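Local coordinates for Xcc1710-like domain-containing protein (Bordetella parapertussis 12822, PDB 3CPK) that is of unknown function but belongs to the Xcc1710-like (DUF498/DUF598) family of small mixed alpha/beta proteins, at residues T9-V14 / A36-V41; A42-Q47 / V141-P146. One frame throughout, in Å; residues are numbered along the deposited sequence.

Interaction 1: T9-V14 / A36-V41; sequences TALNTV and APEGPV
N12 lies against the bend of A36-V41, and its amide links the carbonyls of A36 and G39 in the loop that joins strands 33-35 and 42-43, antiparallel neighbours in the mixed sheet. The case illustrates how one asparagine can secure an irregular loop through the loop's own carbonyls. The backbone bond comes first: N12 N donates to P37 O at 2.7 Å, arriving in the carbonyl plane on a lone pair. The side chain adds two more. Its CG stands beside the backbone N and anti to the carbonyl carbon (chi1 -73°). From ND2 one N-H runs 3.0 Å to A36 O, nearly in line with that C=O, while a second bond of 2.9 Å reaches G39 O from 49° above its carbonyl plane. Both acceptors lie close to the plane of the amide, and the two bonds fix its rotation.

Around this polar core the packing is lighter. L11 CA approaches P37 O in a C-H...O contact of 3.3 Å, and L11 CG lies 4.0 Å from P37 CB. The side chains of L11 and E38 lie side by side, pointing the same way, with L11 CD1 meeting E38 CG. G39 has backbone angles that would press a beta carbon against E38 O. Farther out, F35 packs on the N12 side chain, and N12 O accepts a hydrogen bond from Y130 OH of helix 123-135, a contact that may help to position N12. The other amide atom is used too: one water donates to both N12 OD1, at 2.6 Å, and G39 O, at 3.2 Å.

Interaction 2: A42-Q47 / V141-P146; sequences ASWPVQ and VVALLP
The indole of W44 lies between two methyl groups from different segments. A143 CB sits over one face, 3.6 Å from the centroid of the six-membered ring and only 12° off its normal, a CH-pi contact; V46 CG2 lies on the opposite face, over the centre of the ring. L145 CG comes in obliquely, 4.2 Å from W44 CZ3, and at the rim NE1 donates to L56 O of helix 54-61. W44 CG is anti to the backbone N (chi1 -169°). This is a layered alpha/beta arrangement: W44 follows edge strand 42-43, and its six-membered ring reaches past strand 33-35 to meet A143 of strand 140-144, while L57 and A60 of helix 54-61 also touch its side chain. The side chains of V142 and L144 instead meet helix 123-135. Next to the tryptophan, P45 centres an inverse gamma turn, with V46 N hydrogen-bonded to W44 O at 2.7 Å; beyond the turn, V46 lies with CG2 against the indole face turned away from A143. V46 and L145 meet through their methyl groups, V46 CG1 lying 3.2 Å from L145 CD2, an unusually short distance of doubtful precision, and I52 touches both side chains.

In the fold
From the N terminus, the chain first passes through the loop 9-14, and interaction 1 closes when it returns at 36-41, enclosing the small antiparallel sheet of strands 14-18, 21-24 and 27-29 as well as strand 33-35. Interaction 2 opens at the very next residue and closes at 141-146, with 93 residues between its segments that include helices 54-61, 105-112 and 123-135 and strands 91-95 and 117-121. The two therefore run in series, neither nested nor crossed, with centres about 14 Å apart. Interaction 1 ties the N-terminal segment to the loop between strands 33-35 and 42-43; interaction 2 joins the chain just after edge strand 42-43 to strand 140-144 in the middle of the sheet.

Interaction 1: T9-V14 / A36-V41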
ATOM      1  N   THR A   9       4.261   0.490  20.646  1.00 46.57           N
ATOM      2  CA  THR A   9       3.097   0.295  19.781  1.00 41.41           C
ATOM      3  C   THR A   9       3.243  -0.889  18.823  1.00 37.58           C
ATOM      4  O   THR A   9       4.257  -1.010  18.145  1.00 35.33           O
ATOM      5  CB  THR A   9       2.860   1.551  18.901  1.00 42.61           C
ATOM      6  OG1 THR A   9       2.955   2.732  19.704  1.00 47.27           O
ATOM      7  CG2 THR A   9       1.490   1.499  18.251  1.00 41.19           C
ATOM      8  N   ALA A  10       2.232  -1.750  18.739  1.00 32.41           N
ATOM      9  CA  ALA A  10       2.317  -2.877  17.809  1.00 28.95           C
ATOM     10  C   ALA A  10       2.174  -2.351  16.377  1.00 29.82           C
ATOM     11  O   ALA A  10       1.424  -1.409  16.118  1.00 30.47           O
ATOM     12  CB  ALA A  10       1.251  -3.891  18.102  1.00 26.71           C
ATOM     13  N   LEU A  11       2.905  -2.961  15.446  1.00 28.57           N
ATOM     14  CA  LEU A  11       2.876  -2.545  14.053  1.00 28.85           C
ATOM     15  C   LEU A  11       1.989  -3.400  13.151  1.00 29.89           C
ATOM     16  O   LEU A  11       1.840  -4.606  13.359  1.00 29.93           O
ATOM     17  CB  LEU A  11       4.300  -2.542  13.478  1.00 29.70           C
ATOM     18  CG  LEU A  11       5.354  -1.480  13.842  1.00 28.46           C
ATOM     19  CD1 LEU A  11       4.765  -0.348  14.685  1.00 24.84           C
ATOM     20  CD2 LEU A  11       6.498  -2.165  14.555  1.00 31.43           C
ATOM     21  N   ASN A  12       1.412  -2.760  12.138  1.00 28.93           N
ATOM     22  CA  ASN A  12       0.569  -3.450  11.182  1.00 29.72           C
ATOM     23  C   ASN A  12       1.418  -4.396  10.334  1.00 28.39           C
ATOM     24  O   ASN A  12       2.411  -4.009   9.698  1.00 25.81           O
ATOM     25  CB  ASN A  12      -0.181  -2.455  10.290  1.00 30.79           C
ATOM     26  CG  ASN A  12      -1.305  -1.743  11.032  1.00 29.40           C
ATOM     27  OD1 ASN A  12      -2.067  -2.368  11.776  1.00 24.62           O
ATOM     28  ND2 ASN A  12      -1.419  -0.433  10.821  1.00 23.32           N
ATOM     29  N   THR A  13       0.987  -5.645  10.322  1.00 28.69           N
ATOM     30  CA  THR A  13       1.687  -6.693   9.634  1.00 29.93           C
ATOM     31  C   THR A  13       0.794  -7.537   8.738  1.00 29.55           C
ATOM     32  O   THR A  13      -0.278  -7.992   9.161  1.00 29.48           O
ATOM     33  CB  THR A  13       2.358  -7.584  10.687  1.00 30.05           C
ATOM     34  OG1 THR A  13       3.229  -6.770  11.486  1.00 35.05           O
ATOM     35  CG2 THR A  13       3.148  -8.707  10.041  1.00 32.46           C
ATOM     36  N   VAL A  14       1.238  -7.728   7.497  1.00 28.86           N
ATOM     37  CA  VAL A  14       0.518  -8.552   6.545  1.00 29.57           C
ATOM     38  C   VAL A  14       0.738  -9.984   7.027  1.00 32.98           C
ATOM     39  O   VAL A  14       1.834 -10.539   6.930  1.00 33.21           O
ATOM     40  CB  VAL A  14       1.073  -8.387   5.122  1.00 31.85           C
ATOM     41  CG1 VAL A  14       0.605  -9.541   4.250  1.00 30.44           C
ATOM     42  CG2 VAL A  14       0.604  -7.062   4.533  1.00 28.17           C
ATOM     43  N   ALA A  36      -0.044   2.195   7.171  1.00 31.05           N
ATOM     44  CA  ALA A  36       1.345   2.400   7.523  1.00 31.74           C
ATOM     45  C   ALA A  36       1.604   1.430   8.665  1.00 31.46           C
ATOM     46  O   ALA A  36       0.697   0.716   9.092  1.00 32.32           O
ATOM     47  CB  ALA A  36       1.552   3.829   7.983  1.00 32.51           C
ATOM     48  N   PRO A  37       2.847   1.364   9.159  1.00 31.52           N
ATOM     49  CA  PRO A  37       3.143   0.446  10.263  1.00 31.30           C
ATOM     50  C   PRO A  37       2.299   0.798  11.488  1.00 32.76           C
ATOM     51  O   PRO A  37       1.768  -0.076  12.185  1.00 35.55           O
ATOM     52  CB  PRO A  37       4.633   0.670  10.495  1.00 30.57           C
ATOM     53  CG  PRO A  37       5.120   0.963   9.115  1.00 30.13           C
ATOM     54  CD  PRO A  37       4.086   1.923   8.598  1.00 31.24           C
ATOM     55  N   GLU A  38       2.186   2.097  11.735  1.00 31.76           N
ATOM     56  CA  GLU A  38       1.403   2.594  12.842  1.00 36.67           C
ATOM     57  C   GLU A  38       0.085   3.119  12.293  1.00 33.49           C
ATOM     58  O   GLU A  38       0.011   3.493  11.127  1.00 33.49           O
ATOM     59  CB  GLU A  38       2.176   3.699  13.553  1.00 38.14           C
ATOM     60  CG  GLU A  38       3.517   3.228  14.098  1.00 47.25           C
ATOM     61  CD  GLU A  38       4.174   4.245  15.008  1.00 47.73           C
ATOM     62  OE1 GLU A  38       3.477   4.761  15.909  1.00 55.39           O
ATOM     63  OE2 GLU A  38       5.385   4.518  14.831  1.00 61.70           O
ATOM     64  N   GLY A  39      -0.956   3.119  13.126  1.00 33.91           N
ATOM     65  CA  GLY A  39      -2.254   3.615  12.704  1.00 32.01           C
ATOM     66  C   GLY A  39      -3.227   2.514  12.327  1.00 33.17           C
ATOM     67  O   GLY A  39      -2.921   1.336  12.491  1.00 32.76           O
ATOM     68  N   PRO A  40      -4.418   2.870  11.823  1.00 33.14           N
ATOM     69  CA  PRO A  40      -5.419   1.877  11.433  1.00 32.97           C
ATOM     70  C   PRO A  40      -5.188   1.401  10.007  1.00 34.70           C
ATOM     71  O   PRO A  40      -4.446   2.030   9.238  1.00 31.70           O
ATOM     72  CB  PRO A  40      -6.748   2.646  11.535  1.00 32.66           C
ATOM     73  CG  PRO A  40      -6.411   3.891  12.343  1.00 34.44           C
ATOM     74  CD  PRO A  40      -5.020   4.212  11.873  1.00 35.32           C
ATOM     75  N   VAL A  41      -5.829   0.284   9.671  1.00 33.78           N
ATOM     76  CA  VAL A  41      -5.770  -0.261   8.330  1.00 35.77           C
ATOM     77  C   VAL A  41      -6.971   0.397   7.689  1.00 38.21           C
ATOM     78  O   VAL A  41      -8.105  -0.007   7.933  1.00 40.66           O
ATOM     79  CB  VAL A  41      -5.997  -1.764   8.313  1.00 33.03           C
ATOM     80  CG1 VAL A  41      -6.023  -2.252   6.880  1.00 30.77           C
ATOM     81  CG2 VAL A  41      -4.915  -2.456   9.121  1.00 34.60           C
TER
HETATM   82  O   HOH W   1      -0.392   0.136  14.655  1.00 40.18           O
HETATM   83  O   HOH W   2      -4.000  -1.594  13.273  1.00 44.38           O

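Interaction 2: A42-Q47 / V141-P146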
ATOM      1  N   ALA A  42      -6.736   1.420   6.878  1.00 38.78           N
ATOM      2  CA  ALA A  42      -7.842   2.132   6.259  1.00 39.87           C
ATOM      3  C   ALA A  42      -8.311   1.538   4.943  1.00 40.59           C
ATOM      4  O   ALA A  42      -7.548   0.860   4.253  1.00 38.27           O
ATOM      5  CB  ALA A  42      -7.460   3.594   6.051  1.00 41.53           C
ATOM      6  N   SER A  43      -9.576   1.798   4.604  1.00 40.59           N
ATOM      7  CA  SER A  43     -10.135   1.344   3.341  1.00 43.17           C
ATOM      8  C   SER A  43      -9.735   2.358   2.303  1.00 42.61           C
ATOM      9  O   SER A  43      -9.735   3.581   2.493  1.00 43.18           O
ATOM     10  CB  SER A  43     -11.665   1.229   3.421  1.00 42.56           C
ATOM     11  OG  SER A  43     -12.246   2.440   3.868  1.00 46.16           O
ATOM     12  N   TRP A  44      -9.434   1.832   1.112  1.00 40.25           N
ATOM     13  CA  TRP A  44      -8.976   2.670   0.054  1.00 39.72           C
ATOM     14  C   TRP A  44      -9.969   2.519  -1.093  1.00 43.21           C
ATOM     15  O   TRP A  44     -10.097   1.431  -1.651  1.00 44.01           O
ATOM     16  CB  TRP A  44      -7.576   2.190  -0.305  1.00 37.90           C
ATOM     17  CG  TRP A  44      -6.807   3.064  -1.196  1.00 35.34           C
ATOM     18  CD1 TRP A  44      -6.698   4.420  -1.127  1.00 35.62           C
ATOM     19  CD2 TRP A  44      -5.989   2.647  -2.293  1.00 35.46           C
ATOM     20  NE1 TRP A  44      -5.866   4.877  -2.126  1.00 36.76           N
ATOM     21  CE2 TRP A  44      -5.426   3.809  -2.863  1.00 31.84           C
ATOM     22  CE3 TRP A  44      -5.694   1.396  -2.865  1.00 30.57           C
ATOM     23  CZ2 TRP A  44      -4.568   3.764  -3.961  1.00 28.06           C
ATOM     24  CZ3 TRP A  44      -4.838   1.352  -3.961  1.00 29.03           C
ATOM     25  CH2 TRP A  44      -4.295   2.530  -4.502  1.00 32.52           C
ATOM     26  N   PRO A  45     -10.683   3.610  -1.458  1.00 44.49           N
ATOM     27  CA  PRO A  45     -11.693   3.676  -2.527  1.00 44.38           C
ATOM     28  C   PRO A  45     -11.233   3.349  -3.945  1.00 45.87           C
ATOM     29  O   PRO A  45     -11.258   4.214  -4.818  1.00 47.65           O
ATOM     30  CB  PRO A  45     -12.212   5.117  -2.435  1.00 43.64           C
ATOM     31  CG  PRO A  45     -11.817   5.575  -1.075  1.00 42.50           C
ATOM     32  CD  PRO A  45     -10.462   4.954  -0.903  1.00 45.12           C
ATOM     33  N   VAL A  46     -10.837   2.104  -4.181  1.00 46.30           N
ATOM     34  CA  VAL A  46     -10.351   1.686  -5.483  1.00 47.91           C
ATOM     35  C   VAL A  46     -10.680   0.273  -5.686  1.00 52.18           C
ATOM     36  O   VAL A  46     -10.964  -0.503  -4.710  1.00 55.84           O
ATOM     37  CB  VAL A  46      -8.840   1.901  -5.648  1.00 46.99           C
ATOM     38  CG1 VAL A  46      -8.380   1.516  -7.053  1.00 48.62           C
ATOM     39  CG2 VAL A  46      -8.493   3.341  -5.370  1.00 45.88           C
ATOM     40  N   GLN A  47     -10.775  -0.027  -6.966  1.00 55.46           N
ATOM     41  CA  GLN A  47     -11.220  -1.301  -7.389  1.00 57.29           C
ATOM     42  C   GLN A  47     -10.562  -1.874  -8.619  1.00 55.71           C
ATOM     43  O   GLN A  47     -10.604  -3.089  -8.867  1.00 57.30           O
ATOM     44  CB  GLN A  47     -12.730  -1.169  -7.535  1.00 59.88           C
ATOM     45  CG  GLN A  47     -13.493  -2.455  -7.610  1.00 65.59           C
ATOM     46  CD  GLN A  47     -14.968  -2.287  -7.293  1.00 73.18           C
ATOM     47  OE1 GLN A  47     -15.451  -1.173  -7.081  1.00 74.00           O
ATOM     48  NE2 GLN A  47     -15.695  -3.406  -7.259  1.00 72.92           N
ATOM     49  N   VAL A 141       4.385   3.121   3.493  1.00 39.58           N
ATOM     50  CA  VAL A 141       2.923   3.024   3.445  1.00 35.34           C
ATOM     51  C   VAL A 141       2.639   2.054   2.307  1.00 32.75           C
ATOM     52  O   VAL A 141       3.404   1.980   1.346  1.00 31.18           O
ATOM     53  CB  VAL A 141       2.207   4.359   3.071  1.00 33.61           C
ATOM     54  CG1 VAL A 141       0.709   4.125   3.003  1.00 32.39           C
ATOM     55  CG2 VAL A 141       2.503   5.436   4.081  1.00 37.20           C
ATOM     56  N   VAL A 142       1.556   1.304   2.415  1.00 30.87           N
ATOM     57  CA  VAL A 142       1.198   0.389   1.352  1.00 30.04           C
ATOM     58  C   VAL A 142      -0.292   0.485   1.023  1.00 32.29           C
ATOM     59  O   VAL A 142      -1.135   0.612   1.905  1.00 32.15           O
ATOM     60  CB  VAL A 142       1.550  -1.078   1.707  1.00 30.45           C
ATOM     61  CG1 VAL A 142       0.688  -1.564   2.868  1.00 31.10           C
ATOM     62  CG2 VAL A 142       1.360  -1.969   0.483  1.00 26.35           C
ATOM     63  N   ALA A 143      -0.584   0.447  -0.273  1.00 35.15           N
ATOM     64  CA  ALA A 143      -1.941   0.493  -0.804  1.00 33.29           C
ATOM     65  C   ALA A 143      -2.072  -0.797  -1.611  1.00 33.36           C
ATOM     66  O   ALA A 143      -1.232  -1.074  -2.467  1.00 33.14           O
ATOM     67  CB  ALA A 143      -2.108   1.702  -1.706  1.00 32.52           C
ATOM     68  N   LEU A 144      -3.122  -1.573  -1.343  1.00 34.13           N
ATOM     69  CA  LEU A 144      -3.336  -2.859  -2.007  1.00 33.37           C
ATOM     70  C   LEU A 144      -4.744  -3.128  -2.530  1.00 35.19           C
ATOM     71  O   LEU A 144      -5.731  -2.965  -1.803  1.00 34.88           O
ATOM     72  CB  LEU A 144      -3.008  -3.999  -1.045  1.00 30.74           C
ATOM     73  CG  LEU A 144      -1.721  -3.982  -0.223  1.00 34.10           C
ATOM     74  CD1 LEU A 144      -1.983  -4.703   1.098  1.00 34.46           C
ATOM     75  CD2 LEU A 144      -0.577  -4.629  -0.992  1.00 34.42           C
ATOM     76  N   LEU A 145      -4.817  -3.571  -3.784  1.00 38.35           N
ATOM     77  CA  LEU A 145      -6.070  -3.957  -4.431  1.00 40.25           C
ATOM     78  C   LEU A 145      -5.987  -5.480  -4.333  1.00 40.79           C
ATOM     79  O   LEU A 145      -5.065  -6.082  -4.858  1.00 38.98           O
ATOM     80  CB  LEU A 145      -6.069  -3.535  -5.906  1.00 43.07           C
ATOM     81  CG  LEU A 145      -5.957  -2.039  -6.235  1.00 45.93           C
ATOM     82  CD1 LEU A 145      -5.391  -1.871  -7.640  1.00 41.56           C
ATOM     83  CD2 LEU A 145      -7.324  -1.358  -6.104  1.00 48.91           C
ATOM     84  N   PRO A 146      -6.957  -6.123  -3.676  1.00 45.45           N
ATOM     85  CA  PRO A 146      -6.916  -7.582  -3.536  1.00 49.01           C
ATOM     86  C   PRO A 146      -7.244  -8.360  -4.800  1.00 52.81           C
ATOM     87  O   PRO A 146      -7.489  -7.771  -5.855  1.00 51.57           O
ATOM     88  CB  PRO A 146      -7.914  -7.838  -2.418  1.00 49.08           C
ATOM     89  CG  PRO A 146      -9.003  -6.824  -2.739  1.00 51.83           C
ATOM     90  CD  PRO A 146      -8.275  -5.587  -3.279  1.00 47.47           C
TER